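Local coordinates for protein arylsulfatase (Pseudoalteromonas sp. MB47, PDB 7AJ0) that is a calcium-binding, hexameric sulfatase active on fucoidan, and probably hydrolyses its sulfate esters in an exo-acting manner, at residues Q188-R193 and Q210-G215. Sequence-based numbering, arbitrary orientation.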
loop_
_atom_site.group_PDB
_atom_site.type_symbol
_atom_site.label_atom_id
_atom_site.label_comp_id
_atom_site.label_asym_id
_atom_site.label_seq_id
_atom_site.Cartn_x
_atom_site.Cartn_y
_atom_site.Cartn_z
ATOM N N GLN A 188 27.010 6.205 -20.906
ATOM C CA GLN A 188 25.940 5.599 -21.690
ATOM C C GLN A 188 26.415 5.185 -23.078
ATOM O O GLN A 188 25.756 4.366 -23.728
ATOM C CB GLN A 188 24.758 6.562 -21.810
ATOM C CG GLN A 188 25.070 7.845 -22.557
ATOM C CD GLN A 188 23.897 8.807 -22.584
ATOM O OE1 GLN A 188 22.757 8.426 -22.318
ATOM N NE2 GLN A 188 24.174 10.065 -22.902
ATOM N N PHE A 189 27.542 5.725 -23.544
ATOM C CA PHE A 189 28.113 5.359 -24.832
ATOM C C PHE A 189 29.306 4.419 -24.698
ATOM O O PHE A 189 29.995 4.167 -25.691
ATOM C CB PHE A 189 28.529 6.617 -25.601
ATOM C CG PHE A 189 27.379 7.508 -25.975
ATOM C CD1 PHE A 189 26.515 7.153 -26.996
ATOM C CD2 PHE A 189 27.165 8.703 -25.308
ATOM C CE1 PHE A 189 25.454 7.971 -27.343
ATOM C CE2 PHE A 189 26.106 9.523 -25.649
ATOM C CZ PHE A 189 25.252 9.158 -26.666
ATOM N N LEU A 190 29.556 3.890 -23.503
ATOM C CA LEU A 190 30.694 3.015 -23.250
ATOM C C LEU A 190 30.299 1.632 -22.757
ATOM O O LEU A 190 30.931 0.644 -23.136
ATOM C CB LEU A 190 31.631 3.660 -22.218
ATOM C CG LEU A 190 32.206 5.030 -22.578
ATOM C CD1 LEU A 190 33.032 5.581 -21.417
ATOM C CD2 LEU A 190 33.038 4.947 -23.848
ATOM N N VAL A 191 29.274 1.532 -21.912
ATOM C CA VAL A 191 28.871 0.250 -21.329
ATOM C C VAL A 191 27.819 -0.334 -22.267
ATOM O O VAL A 191 26.622 -0.071 -22.143
ATOM C CB VAL A 191 28.363 0.409 -19.899
ATOM C CG1 VAL A 191 28.309 -0.942 -19.204
ATOM C CG2 VAL A 191 29.249 1.379 -19.131
ATOM N N GLU A 192 28.279 -1.156 -23.213
ATOM C CA GLU A 192 27.409 -1.637 -24.281
ATOM C C GLU A 192 26.193 -2.374 -23.731
ATOM O O GLU A 192 25.053 -2.077 -24.104
ATOM C CB GLU A 192 28.204 -2.545 -25.221
ATOM C CG GLU A 192 27.443 -2.992 -26.454
ATOM C CD GLU A 192 28.139 -4.125 -27.180
ATOM O OE1 GLU A 192 28.956 -3.849 -28.085
ATOM O OE2 GLU A 192 27.876 -5.297 -26.830
ATOM N N ARG A 193 26.417 -3.351 -22.850
ATOM C CA ARG A 193 25.316 -4.204 -22.411
ATOM C C ARG A 193 24.304 -3.430 -21.576
ATOM O O ARG A 193 23.091 -3.618 -21.727
ATOM C CB ARG A 193 25.857 -5.393 -21.617
ATOM C CG ARG A 193 24.779 -6.361 -21.158
ATOM C CD ARG A 193 25.361 -7.513 -20.360
ATOM N NE ARG A 193 24.335 -8.478 -19.977
ATOM C CZ ARG A 193 23.960 -9.515 -20.724
ATOM N NH1 ARG A 193 24.523 -9.731 -21.905
ATOM N NH2 ARG A 193 23.018 -10.337 -20.284
ATOM N N GLN A 210 25.934 11.103 -32.143
ATOM C CA GLN A 210 26.307 12.406 -32.680
ATOM C C GLN A 210 26.326 13.489 -31.610
ATOM O O GLN A 210 26.940 14.538 -31.823
ATOM C CB GLN A 210 25.352 12.798 -33.807
ATOM C CG GLN A 210 25.666 12.126 -35.134
ATOM C CD GLN A 210 24.543 12.268 -36.141
ATOM O OE1 GLN A 210 23.635 11.437 -36.196
ATOM N NE2 GLN A 210 24.597 13.323 -36.945
ATOM N N LEU A 211 25.668 13.264 -30.471
ATOM C CA LEU A 211 25.729 14.168 -29.328
ATOM C C LEU A 211 26.604 13.608 -28.210
ATOM O O LEU A 211 26.541 14.082 -27.072
ATOM C CB LEU A 211 24.321 14.458 -28.810
ATOM C CG LEU A 211 23.376 15.123 -29.814
ATOM C CD1 LEU A 211 21.978 15.255 -29.232
ATOM C CD2 LEU A 211 23.900 16.488 -30.248
ATOM N N ARG A 212 27.416 12.608 -28.515
ATOM C CA ARG A 212 28.320 12.028 -27.526
ATOM C C ARG A 212 29.407 13.029 -27.161
ATOM O O ARG A 212 30.067 13.570 -28.054
ATOM C CB ARG A 212 28.926 10.748 -28.106
ATOM C CG ARG A 212 30.055 10.115 -27.317
ATOM C CD ARG A 212 30.884 9.212 -28.242
ATOM N NE ARG A 212 31.898 8.448 -27.522
ATOM C CZ ARG A 212 32.020 7.120 -27.556
ATOM N NH1 ARG A 212 31.201 6.376 -28.290
ATOM N NH2 ARG A 212 32.983 6.536 -26.858
ATOM N N PRO A 213 29.635 13.296 -25.873
ATOM C CA PRO A 213 30.742 14.187 -25.503
ATOM C C PRO A 213 32.084 13.580 -25.883
ATOM O O PRO A 213 32.291 12.368 -25.789
ATOM C CB PRO A 213 30.594 14.334 -23.983
ATOM C CG PRO A 213 29.867 13.103 -23.552
ATOM C CD PRO A 213 28.940 12.751 -24.688
ATOM N N GLU A 214 33.008 14.443 -26.312
ATOM C CA GLU A 214 34.297 13.964 -26.796
ATOM C C GLU A 214 35.278 13.678 -25.666
ATOM O O GLU A 214 36.142 12.806 -25.814
ATOM C CB GLU A 214 34.897 14.981 -27.769
ATOM C CG GLU A 214 34.165 15.049 -29.101
ATOM C CD GLU A 214 34.776 16.052 -30.060
ATOM O OE1 GLU A 214 35.385 17.036 -29.592
ATOM O OE2 GLU A 214 34.649 15.851 -31.287
ATOM N N GLY A 215 35.166 14.380 -24.546
ATOM C CA GLY A 215 36.066 14.155 -23.430
ATOM C C GLY A 215 36.080 15.359 -22.503
ATOM O O GLY A 215 35.134 16.144 -22.470
#
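One face of the F189 ring is covered by the aliphatic part of R212: CB of R212 stands 4.0 Å from the centroid of the F189 ring and 15° off its normal, which qualifies as a CH-pi contact. R212 CG continues the cover, 3.8 Å from F189 CD2, while P213 CD reaches F189 CE2 obliquely at 4.4 Å. The guanidinium of R212 has travelled beyond the ring and lays one of its own faces over F189 CB, with R212 NH1 3.8 Å from that carbon. Although the two planes are only 24° apart, this is no cation-pi stack: the R212 methylenes lie over the ring and the guanidinium lies over F189 CB. With CG anti to the backbone N (chi1 171°) and the chain extended from CG to NE, R212 runs antiparallel to the F189 side chain, which takes its guanidinium back from the ring to the phenylalanine backbone. There R212 NH1 lies 3.6 Å from F189 O, a polar approach too long to count as a hydrogen bond, and R212 NH2 meets L190 CD2 at 3.4 Å, the leucine lying across the arginine's end. No hydrogen bond links the segments, so 198 Å² of summed buried surface rests on packing. M198 and A208 also touch the buried F189, and Y205 touches R212, drawing the intervening helices into the same cluster. Beyond the contact, E192 forms a salt bridge with K282 of a second subunit, placing the first loop beside a hexamer interface. Topologically, the contact closes the base of a mostly helical insertion: helices 196-199 and 202-208 lie between the two loops, and the chain returns through 210-215 to strand 215-220, which lies between strands 175-177 and 226-230 in the large mixed sheet of the alkaline phosphatase-like sulfatase fold.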